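Local coordinates for protein glycinin A3B4 subunit (Glycine max, PDB 2D5F) that probably stores nitrogen and amino acids for the germinating soybean seed, as a two-cupin 11S globulin that assembles into hexamers, at residues V162-L165 / I171-P174; A341-Y344 / R350-T353; V458-P463 / G485-L490. All blocks are in the same frame, centred on the assembly; numbering follows the deposited sequence.

Interaction 1 of 3, residues V162-L165 / I171-P174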
ATOM      1  N   VAL B 162       1.369 -28.637 -15.872  1.00 21.70           N
ATOM      2  CA  VAL B 162       1.716 -27.881 -17.069  1.00 27.28           C
ATOM      3  C   VAL B 162       0.577 -28.000 -18.080  1.00 26.55           C
ATOM      4  O   VAL B 162       0.257 -29.095 -18.551  1.00 21.57           O
ATOM      5  CB  VAL B 162       3.016 -28.399 -17.729  1.00 28.91           C
ATOM      6  CG1 VAL B 162       3.408 -27.479 -18.893  1.00 28.91           C
ATOM      7  CG2 VAL B 162       4.137 -28.449 -16.707  1.00 29.10           C
ATOM      8  N   PHE B 163      -0.051 -26.872 -18.393  1.00 22.76           N
ATOM      9  CA  PHE B 163      -1.145 -26.850 -19.353  1.00 21.24           C
ATOM     10  C   PHE B 163      -0.594 -26.442 -20.716  1.00 22.14           C
ATOM     11  O   PHE B 163      -0.249 -25.278 -20.923  1.00 19.69           O
ATOM     12  CB  PHE B 163      -2.233 -25.854 -18.920  1.00 17.91           C
ATOM     13  CG  PHE B 163      -2.955 -26.240 -17.655  1.00 16.55           C
ATOM     14  CD1 PHE B 163      -2.318 -26.160 -16.416  1.00 18.81           C
ATOM     15  CD2 PHE B 163      -4.269 -26.696 -17.704  1.00 16.40           C
ATOM     16  CE1 PHE B 163      -2.983 -26.532 -15.244  1.00 20.80           C
ATOM     17  CE2 PHE B 163      -4.945 -27.070 -16.538  1.00 20.88           C
ATOM     18  CZ  PHE B 163      -4.302 -26.988 -15.306  1.00 16.85           C
ATOM     19  N   TYR B 164      -0.493 -27.390 -21.646  1.00 20.98           N
ATOM     20  CA  TYR B 164       0.020 -27.051 -22.968  1.00 22.30           C
ATOM     21  C   TYR B 164      -1.092 -26.568 -23.881  1.00 20.11           C
ATOM     22  O   TYR B 164      -2.183 -27.142 -23.907  1.00 24.85           O
ATOM     23  CB  TYR B 164       0.743 -28.244 -23.617  1.00 21.80           C
ATOM     24  CG  TYR B 164       2.189 -28.367 -23.196  1.00 23.44           C
ATOM     25  CD1 TYR B 164       2.568 -29.217 -22.155  1.00 18.89           C
ATOM     26  CD2 TYR B 164       3.174 -27.577 -23.795  1.00 18.78           C
ATOM     27  CE1 TYR B 164       3.896 -29.273 -21.717  1.00 21.86           C
ATOM     28  CE2 TYR B 164       4.493 -27.622 -23.366  1.00 16.20           C
ATOM     29  CZ  TYR B 164       4.849 -28.467 -22.328  1.00 17.22           C
ATOM     30  OH  TYR B 164       6.154 -28.485 -21.894  1.00 20.41           O
ATOM     31  N   LEU B 165      -0.817 -25.494 -24.609  1.00 16.17           N
ATOM     32  CA  LEU B 165      -1.782 -24.939 -25.542  1.00 20.96           C
ATOM     33  C   LEU B 165      -1.618 -25.592 -26.913  1.00 20.31           C
ATOM     34  O   LEU B 165      -2.494 -25.487 -27.771  1.00 24.96           O
ATOM     35  CB  LEU B 165      -1.583 -23.425 -25.659  1.00 24.07           C
ATOM     36  CG  LEU B 165      -2.106 -22.593 -24.485  1.00 23.37           C
ATOM     37  CD1 LEU B 165      -1.460 -21.230 -24.482  1.00 20.49           C
ATOM     38  CD2 LEU B 165      -3.613 -22.480 -24.590  1.00 16.75           C
ATOM     39  N   ILE B 171       4.037 -36.589 -20.057  1.00 32.94           N
ATOM     40  CA  ILE B 171       3.964 -36.067 -18.694  1.00 32.46           C
ATOM     41  C   ILE B 171       5.363 -35.663 -18.234  1.00 31.43           C
ATOM     42  O   ILE B 171       6.318 -36.427 -18.389  1.00 28.98           O
ATOM     43  CB  ILE B 171       3.414 -37.130 -17.723  1.00 38.34           C
ATOM     44  CG1 ILE B 171       2.036 -37.601 -18.193  1.00 40.86           C
ATOM     45  CG2 ILE B 171       3.307 -36.548 -16.312  1.00 38.92           C
ATOM     46  CD1 ILE B 171       0.977 -36.523 -18.161  1.00 52.01           C
ATOM     47  N   GLU B 172       5.491 -34.465 -17.670  1.00 23.90           N
ATOM     48  CA  GLU B 172       6.796 -34.000 -17.211  1.00 24.11           C
ATOM     49  C   GLU B 172       7.034 -34.339 -15.745  1.00 22.43           C
ATOM     50  O   GLU B 172       8.177 -34.466 -15.305  1.00 26.63           O
ATOM     51  CB  GLU B 172       6.928 -32.491 -17.447  1.00 27.38           C
ATOM     52  CG  GLU B 172       6.832 -32.138 -18.916  1.00 24.54           C
ATOM     53  CD  GLU B 172       6.887 -30.651 -19.198  1.00 24.84           C
ATOM     54  OE1 GLU B 172       6.628 -30.275 -20.356  1.00 25.67           O
ATOM     55  OE2 GLU B 172       7.194 -29.861 -18.280  1.00 28.07           O
ATOM     56  N   HIS B 173       5.948 -34.489 -14.995  1.00 27.03           N
ATOM     57  CA  HIS B 173       6.033 -34.830 -13.583  1.00 26.40           C
ATOM     58  C   HIS B 173       5.173 -36.064 -13.381  1.00 28.87           C
ATOM     59  O   HIS B 173       4.045 -35.982 -12.900  1.00 31.81           O
ATOM     60  CB  HIS B 173       5.541 -33.659 -12.722  1.00 24.95           C
ATOM     61  CG  HIS B 173       6.211 -32.360 -13.048  1.00 20.25           C
ATOM     62  ND1 HIS B 173       5.757 -31.517 -14.040  1.00 30.82           N
ATOM     63  CD2 HIS B 173       7.341 -31.795 -12.562  1.00 16.21           C
ATOM     64  CE1 HIS B 173       6.581 -30.489 -14.154  1.00 21.54           C
ATOM     65  NE2 HIS B 173       7.552 -30.636 -13.270  1.00 22.67           N
ATOM     66  N   PRO B 174       5.708 -37.236 -13.764  1.00 29.46           N
ATOM     67  CA  PRO B 174       5.028 -38.528 -13.657  1.00 29.99           C
ATOM     68  C   PRO B 174       4.582 -38.904 -12.255  1.00 32.26           C
ATOM     69  O   PRO B 174       3.568 -39.581 -12.084  1.00 33.23           O
ATOM     70  CB  PRO B 174       6.057 -39.502 -14.228  1.00 28.68           C
ATOM     71  CG  PRO B 174       7.351 -38.869 -13.869  1.00 26.44           C
ATOM     72  CD  PRO B 174       7.100 -37.421 -14.208  1.00 18.51           C
TER
HETATM   73  O   HOH W   1       7.544 -27.198 -19.304  1.00 23.16           O
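Tyr164 and Glu172 approach each other from opposite directions, and the phenol OH donates a hydrogen bond to Glu172 OE1. The modelled separation of Tyr164 OH and Glu172 OE1 is very short, 2.4 Å, so its exact length is doubtful. Glu172 OE1 lies in the plane of the ring, at its edge, 3.2 Å from Tyr164 CE1, while the carboxylate is twisted 66° against the ring. An extended glutamate chain (chi2 177°) carries the carboxylate across from the loop to the short strand 163-164. This is the close-set part of the contact, and it is buried. The phenol oxygen is also hydrogen-bonded to His58, and a water ties the two ends together by donating to Tyr164 OH (3.2 Å) and to Glu172 OE2 (2.9 Å).

The other half is looser. Here Val162, partly exposed, contributes the methyl CG2, which stands 3.7 Å from Glu172 OE2 and also lies beside the His173 side chain. These are van der Waals touches, and the side chains of Val162 and Glu172 cross at about a right angle. Behind them, the backbone oxygen of Glu172 is bonded to Thr32, which fixes the loop against strand 28-32. Because His58 is one of the residues lining the bound carbonate, the Tyr164-Glu172 pair belongs to the second shell of that ligand pocket in the N-terminal cupin barrel.

Interaction 2 of 3, residues A341-Y344 / R350-T353; sequences ADFY and RIST
Ile351 O is gripped by two successive backbone amides, Asp342 N at 2.7 Å and Phe343 N at 3.0 Å, so that both face one residue of the strand opposite: a classic beta bulge. The Phe343 amide lies in the carbonyl plane, whereas that of Asp342 is tilted 19° from it. Ile351 N returns a bond to Phe343 O, completing the antiparallel hydrogen-bonded pair, and Phe343 CB packs 3.9 Å from Ile351 CB. In the next pair, the edge of the Tyr344 ring touches Arg350 CB through CD2. Arg350's far end leads away from 341-344, and its NH2 bonds Ala336 O.

With CG beside its own backbone N (chi1 -68°), Asp342 extends OD1 to accept Thr353 N on the anti side, at 2.7 Å. The other oxygen, OD2, forms a salt bridge with Lys113 and a hydrogen bond with Thr328, both of a neighbouring subunit. Replacing Asp342 by alanine is likely to leave the Thr353 amide without this acceptor and the neighbouring lysine without this counter-charge. One oxygen of the aspartate thus holds the bulged hairpin and the other fastens it to the next subunit, where the lysine is likely to favour the carboxylate form.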
ATOM      1  N   ALA B 341      27.512  -7.752  -8.716  1.00 25.41           N
ATOM      2  CA  ALA B 341      27.758  -8.198  -7.349  1.00 30.78           C
ATOM      3  C   ALA B 341      27.314  -7.191  -6.287  1.00 27.78           C
ATOM      4  O   ALA B 341      27.556  -5.987  -6.411  1.00 24.77           O
ATOM      5  CB  ALA B 341      29.243  -8.515  -7.173  1.00 29.92           C
ATOM      6  N   ASP B 342      26.680  -7.699  -5.235  1.00 22.26           N
ATOM      7  CA  ASP B 342      26.214  -6.859  -4.138  1.00 26.02           C
ATOM      8  C   ASP B 342      27.185  -6.948  -2.966  1.00 26.49           C
ATOM      9  O   ASP B 342      27.305  -6.010  -2.178  1.00 28.17           O
ATOM     10  CB  ASP B 342      24.801  -7.278  -3.730  1.00 21.15           C
ATOM     11  CG  ASP B 342      23.780  -6.960  -4.809  1.00 26.50           C
ATOM     12  OD1 ASP B 342      22.803  -7.720  -4.958  1.00 34.91           O
ATOM     13  OD2 ASP B 342      23.955  -5.940  -5.513  1.00 28.77           O
ATOM     14  N   PHE B 343      27.867  -8.086  -2.866  1.00 28.40           N
ATOM     15  CA  PHE B 343      28.890  -8.333  -1.846  1.00 22.12           C
ATOM     16  C   PHE B 343      30.106  -8.796  -2.649  1.00 25.33           C
ATOM     17  O   PHE B 343      29.959  -9.571  -3.593  1.00 19.80           O
ATOM     18  CB  PHE B 343      28.496  -9.462  -0.891  1.00 31.69           C
ATOM     19  CG  PHE B 343      27.315  -9.156  -0.017  1.00 35.54           C
ATOM     20  CD1 PHE B 343      26.022  -9.184  -0.531  1.00 40.80           C
ATOM     21  CD2 PHE B 343      27.493  -8.894   1.338  1.00 36.66           C
ATOM     22  CE1 PHE B 343      24.920  -8.963   0.295  1.00 49.20           C
ATOM     23  CE2 PHE B 343      26.401  -8.670   2.175  1.00 45.65           C
ATOM     24  CZ  PHE B 343      25.111  -8.706   1.653  1.00 48.53           C
ATOM     25  N   TYR B 344      31.298  -8.339  -2.283  1.00 25.32           N
ATOM     26  CA  TYR B 344      32.486  -8.739  -3.029  1.00 24.39           C
ATOM     27  C   TYR B 344      33.788  -8.624  -2.251  1.00 28.88           C
ATOM     28  O   TYR B 344      34.039  -7.624  -1.577  1.00 27.83           O
ATOM     29  CB  TYR B 344      32.587  -7.919  -4.322  1.00 21.61           C
ATOM     30  CG  TYR B 344      33.816  -8.210  -5.162  1.00 29.70           C
ATOM     31  CD1 TYR B 344      34.746  -7.203  -5.439  1.00 27.93           C
ATOM     32  CD2 TYR B 344      34.049  -9.483  -5.683  1.00 29.89           C
ATOM     33  CE1 TYR B 344      35.872  -7.456  -6.212  1.00 29.42           C
ATOM     34  CE2 TYR B 344      35.177  -9.747  -6.462  1.00 29.43           C
ATOM     35  CZ  TYR B 344      36.085  -8.726  -6.721  1.00 28.91           C
ATOM     36  OH  TYR B 344      37.203  -8.964  -7.490  1.00 25.53           O
ATOM     37  N   ARG B 350      31.871 -13.617  -4.605  1.00 24.29           N
ATOM     38  CA  ARG B 350      30.864 -12.572  -4.717  1.00 19.97           C
ATOM     39  C   ARG B 350      29.439 -13.090  -4.534  1.00 23.42           C
ATOM     40  O   ARG B 350      29.158 -14.266  -4.761  1.00 18.60           O
ATOM     41  CB  ARG B 350      30.988 -11.874  -6.078  1.00 17.96           C
ATOM     42  CG  ARG B 350      30.906 -12.800  -7.288  1.00 19.27           C
ATOM     43  CD  ARG B 350      31.050 -11.998  -8.579  1.00 24.04           C
ATOM     44  NE  ARG B 350      31.214 -12.822  -9.774  1.00 20.77           N
ATOM     45  CZ  ARG B 350      30.218 -13.310 -10.510  1.00 27.44           C
ATOM     46  NH1 ARG B 350      30.487 -14.044 -11.581  1.00 23.58           N
ATOM     47  NH2 ARG B 350      28.956 -13.067 -10.183  1.00 22.23           N
ATOM     48  N   ILE B 351      28.546 -12.201  -4.113  1.00 17.86           N
ATOM     49  CA  ILE B 351      27.147 -12.551  -3.908  1.00 22.56           C
ATOM     50  C   ILE B 351      26.287 -11.475  -4.553  1.00 23.01           C
ATOM     51  O   ILE B 351      26.505 -10.278  -4.330  1.00 22.80           O
ATOM     52  CB  ILE B 351      26.794 -12.620  -2.413  1.00 23.92           C
ATOM     53  CG1 ILE B 351      27.670 -13.662  -1.718  1.00 18.53           C
ATOM     54  CG2 ILE B 351      25.307 -12.949  -2.237  1.00 19.47           C
ATOM     55  CD1 ILE B 351      27.646 -13.542  -0.202  1.00 19.09           C
ATOM     56  N   SER B 352      25.317 -11.903  -5.352  1.00 17.01           N
ATOM     57  CA  SER B 352      24.417 -10.972  -6.028  1.00 23.85           C
ATOM     58  C   SER B 352      22.981 -11.329  -5.671  1.00 19.59           C
ATOM     59  O   SER B 352      22.614 -12.503  -5.660  1.00 16.82           O
ATOM     60  CB  SER B 352      24.617 -11.051  -7.540  1.00 19.27           C
ATOM     61  OG  SER B 352      25.968 -10.756  -7.873  1.00 28.66           O
ATOM     62  N   THR B 353      22.175 -10.315  -5.372  1.00 22.28           N
ATOM     63  CA  THR B 353      20.783 -10.538  -4.987  1.00 21.24           C
ATOM     64  C   THR B 353      19.790  -9.992  -6.003  1.00 20.83           C
ATOM     65  O   THR B 353      19.946  -8.889  -6.511  1.00 22.52           O
ATOM     66  CB  THR B 353      20.484  -9.883  -3.624  1.00 25.44           C
ATOM     67  OG1 THR B 353      21.447 -10.326  -2.660  1.00 29.08           O
ATOM     68  CG2 THR B 353      19.084 -10.264  -3.139  1.00 31.13           C
TER

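Interaction 3 of 3, residues V458-P463 / G485-L490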
ATOM      1  N   VAL B 458      26.476 -10.957  13.404  1.00 25.06           N
ATOM      2  CA  VAL B 458      25.701 -11.108  14.631  1.00 23.29           C
ATOM      3  C   VAL B 458      26.590 -10.815  15.837  1.00 27.75           C
ATOM      4  O   VAL B 458      26.171 -10.132  16.772  1.00 22.25           O
ATOM      5  CB  VAL B 458      25.119 -12.538  14.764  1.00 22.82           C
ATOM      6  CG1 VAL B 458      24.433 -12.696  16.108  1.00 23.11           C
ATOM      7  CG2 VAL B 458      24.122 -12.801  13.640  1.00 18.97           C
ATOM      8  N   PHE B 459      27.818 -11.326  15.816  1.00 21.57           N
ATOM      9  CA  PHE B 459      28.749 -11.081  16.920  1.00 28.32           C
ATOM     10  C   PHE B 459      28.936  -9.574  17.111  1.00 26.34           C
ATOM     11  O   PHE B 459      28.980  -9.081  18.238  1.00 25.01           O
ATOM     12  CB  PHE B 459      30.117 -11.719  16.634  1.00 27.46           C
ATOM     13  CG  PHE B 459      30.118 -13.224  16.676  1.00 23.19           C
ATOM     14  CD1 PHE B 459      31.012 -13.947  15.889  1.00 26.73           C
ATOM     15  CD2 PHE B 459      29.241 -13.918  17.498  1.00 22.32           C
ATOM     16  CE1 PHE B 459      31.029 -15.342  15.919  1.00 21.35           C
ATOM     17  CE2 PHE B 459      29.249 -15.318  17.538  1.00 27.68           C
ATOM     18  CZ  PHE B 459      30.144 -16.027  16.746  1.00 23.74           C
ATOM     19  N   ARG B 460      29.030  -8.845  16.004  1.00 23.10           N
ATOM     20  CA  ARG B 460      29.229  -7.402  16.067  1.00 22.72           C
ATOM     21  C   ARG B 460      28.060  -6.658  16.704  1.00 21.83           C
ATOM     22  O   ARG B 460      28.247  -5.601  17.311  1.00 22.02           O
ATOM     23  CB  ARG B 460      29.494  -6.839  14.667  1.00 24.02           C
ATOM     24  CG  ARG B 460      30.746  -7.396  13.999  1.00 28.44           C
ATOM     25  CD  ARG B 460      31.244  -6.481  12.896  1.00 31.05           C
ATOM     26  NE  ARG B 460      30.349  -6.435  11.744  1.00 34.74           N
ATOM     27  CZ  ARG B 460      30.345  -7.331  10.760  1.00 38.49           C
ATOM     28  NH1 ARG B 460      31.190  -8.358  10.777  1.00 29.34           N
ATOM     29  NH2 ARG B 460      29.503  -7.192   9.747  1.00 32.31           N
ATOM     30  N   ALA B 461      26.860  -7.218  16.580  1.00 21.28           N
ATOM     31  CA  ALA B 461      25.662  -6.586  17.121  1.00 17.21           C
ATOM     32  C   ALA B 461      25.419  -6.859  18.603  1.00 18.28           C
ATOM     33  O   ALA B 461      24.683  -6.123  19.262  1.00 19.91           O
ATOM     34  CB  ALA B 461      24.440  -7.028  16.305  1.00 23.81           C
ATOM     35  N   ILE B 462      26.045  -7.908  19.125  1.00 18.38           N
ATOM     36  CA  ILE B 462      25.874  -8.309  20.520  1.00 17.39           C
ATOM     37  C   ILE B 462      26.939  -7.711  21.438  1.00 23.33           C
ATOM     38  O   ILE B 462      28.120  -7.672  21.092  1.00 22.24           O
ATOM     39  CB  ILE B 462      25.904  -9.843  20.622  1.00 25.32           C
ATOM     40  CG1 ILE B 462      24.772 -10.424  19.773  1.00 22.29           C
ATOM     41  CG2 ILE B 462      25.787 -10.287  22.077  1.00 22.81           C
ATOM     42  CD1 ILE B 462      24.803 -11.932  19.626  1.00 27.36           C
ATOM     43  N   PRO B 463      26.531  -7.245  22.633  1.00 22.22           N
ATOM     44  CA  PRO B 463      27.480  -6.648  23.578  1.00 23.46           C
ATOM     45  C   PRO B 463      28.603  -7.607  23.952  1.00 24.03           C
ATOM     46  O   PRO B 463      28.380  -8.801  24.147  1.00 19.23           O
ATOM     47  CB  PRO B 463      26.600  -6.290  24.779  1.00 24.40           C
ATOM     48  CG  PRO B 463      25.239  -6.100  24.169  1.00 20.54           C
ATOM     49  CD  PRO B 463      25.171  -7.248  23.198  1.00 21.10           C
ATOM     50  N   GLY B 485      39.836  -9.161  11.295  1.00 64.40           N
ATOM     51  CA  GLY B 485      39.528  -9.888  10.075  1.00 63.83           C
ATOM     52  C   GLY B 485      38.607  -9.120   9.147  1.00 64.24           C
ATOM     53  O   GLY B 485      38.058  -8.084   9.528  1.00 63.15           O
ATOM     54  N   ASN B 486      38.452  -9.615   7.920  1.00 60.90           N
ATOM     55  CA  ASN B 486      37.570  -8.977   6.951  1.00 51.34           C
ATOM     56  C   ASN B 486      36.187  -8.905   7.585  1.00 45.24           C
ATOM     57  O   ASN B 486      35.835  -9.741   8.414  1.00 37.95           O
ATOM     58  CB  ASN B 486      37.542  -9.777   5.638  1.00 57.97           C
ATOM     59  CG  ASN B 486      37.500 -11.281   5.862  1.00 58.48           C
ATOM     60  OD1 ASN B 486      37.725 -12.064   4.937  1.00 60.93           O
ATOM     61  ND2 ASN B 486      37.208 -11.690   7.090  1.00 67.14           N
ATOM     62  N   SER B 487      35.408  -7.903   7.197  1.00 37.39           N
ATOM     63  CA  SER B 487      34.085  -7.700   7.775  1.00 38.91           C
ATOM     64  C   SER B 487      32.917  -8.480   7.156  1.00 35.05           C
ATOM     65  O   SER B 487      32.029  -8.944   7.874  1.00 30.60           O
ATOM     66  CB  SER B 487      33.764  -6.206   7.754  1.00 42.87           C
ATOM     67  OG  SER B 487      32.599  -5.924   8.502  1.00 57.20           O
ATOM     68  N   GLY B 488      32.923  -8.626   5.836  1.00 33.70           N
ATOM     69  CA  GLY B 488      31.838  -9.314   5.155  1.00 27.08           C
ATOM     70  C   GLY B 488      31.663 -10.811   5.355  1.00 28.39           C
ATOM     71  O   GLY B 488      32.418 -11.447   6.092  1.00 26.68           O
ATOM     72  N   PRO B 489      30.651 -11.401   4.694  1.00 22.56           N
ATOM     73  CA  PRO B 489      30.317 -12.828   4.751  1.00 22.79           C
ATOM     74  C   PRO B 489      31.236 -13.701   3.898  1.00 22.46           C
ATOM     75  O   PRO B 489      31.263 -14.922   4.047  1.00 27.72           O
ATOM     76  CB  PRO B 489      28.874 -12.860   4.254  1.00 19.66           C
ATOM     77  CG  PRO B 489      28.862 -11.780   3.229  1.00 19.95           C
ATOM     78  CD  PRO B 489      29.643 -10.663   3.909  1.00 19.16           C
ATOM     79  N   LEU B 490      31.983 -13.075   2.996  1.00 24.94           N
ATOM     80  CA  LEU B 490      32.892 -13.821   2.133  1.00 25.61           C
ATOM     81  C   LEU B 490      34.283 -13.777   2.749  1.00 28.60           C
ATOM     82  O   LEU B 490      34.877 -12.708   2.887  1.00 25.31           O
ATOM     83  CB  LEU B 490      32.886 -13.216   0.729  1.00 24.12           C
ATOM     84  CG  LEU B 490      31.504 -13.331   0.079  1.00 22.42           C
ATOM     85  CD1 LEU B 490      31.390 -12.389  -1.104  1.00 27.15           C
ATOM     86  CD2 LEU B 490      31.269 -14.774  -0.333  1.00 23.48           C
TER
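Ser487 O receives Arg460 NH1 at 3.1 Å, a weak bond bent to 131° at the hydrogen, and the hydroxyl of Tyr454 also reaches it in a weak hydrogen bond. Two modest bonds therefore hold the same carbonyl.

The serine side chain meets the same arginine differently. Ser487 OG sits over one face of the guanidinium, 3.4 Å above its plane and over its centre, with Arg460 CZ as its nearest atom at 3.5 Å. It lies above the group instead of at its N-H edge. The arginine comes out of helix 455-461 and bends at chi3 (-69°), which brings the flat group under the hydroxyl. Its stronger polar ties are made at NH2, with a salt bridge to Asp457 and a hydrogen bond to the same Tyr454 OH that weakly bonds the carbonyl.

Other subunits close round the contact: Glu90 of one neighbouring subunit takes the amides of Ser487 and Gly488 on its two carboxylate oxygens, while Glu87 of a different subunit packs on Arg460. The contact joins helix 455-461, which follows the strands of the C-terminal cupin barrel, to the loop that leads from helix 475-483 back to strand 490-491.

Across the two segments it is small, partly exposed and made by one residue from each. One weak bond and a hydroxyl resting on the guanidinium face suggest a light contact, in which the positions of helix and loop probably depend more on Asp457, Tyr454 and the adjoining subunits.

Interactions 2 and 3 form a continuous region of the C-terminal cupin half, with centres about 17 Å apart. The end of segment 485-490 packs against the hairpin, where Pro489 CG lies 3.7 Å from Phe343 CD2 and Leu490 CD1 lies 3.7 Å from Arg350 CA. Both contacts also touch the same neighbouring subunit. The Ile351 side chain is about 8 Å from a bound magnesium ion. Interaction 1 stands apart in the N-terminal half, on the other side of the chain's centre, its centre about 36 Å from that of interaction 2 and about 47 Å from that of interaction 3; through His58 it borders the carbonate pocket.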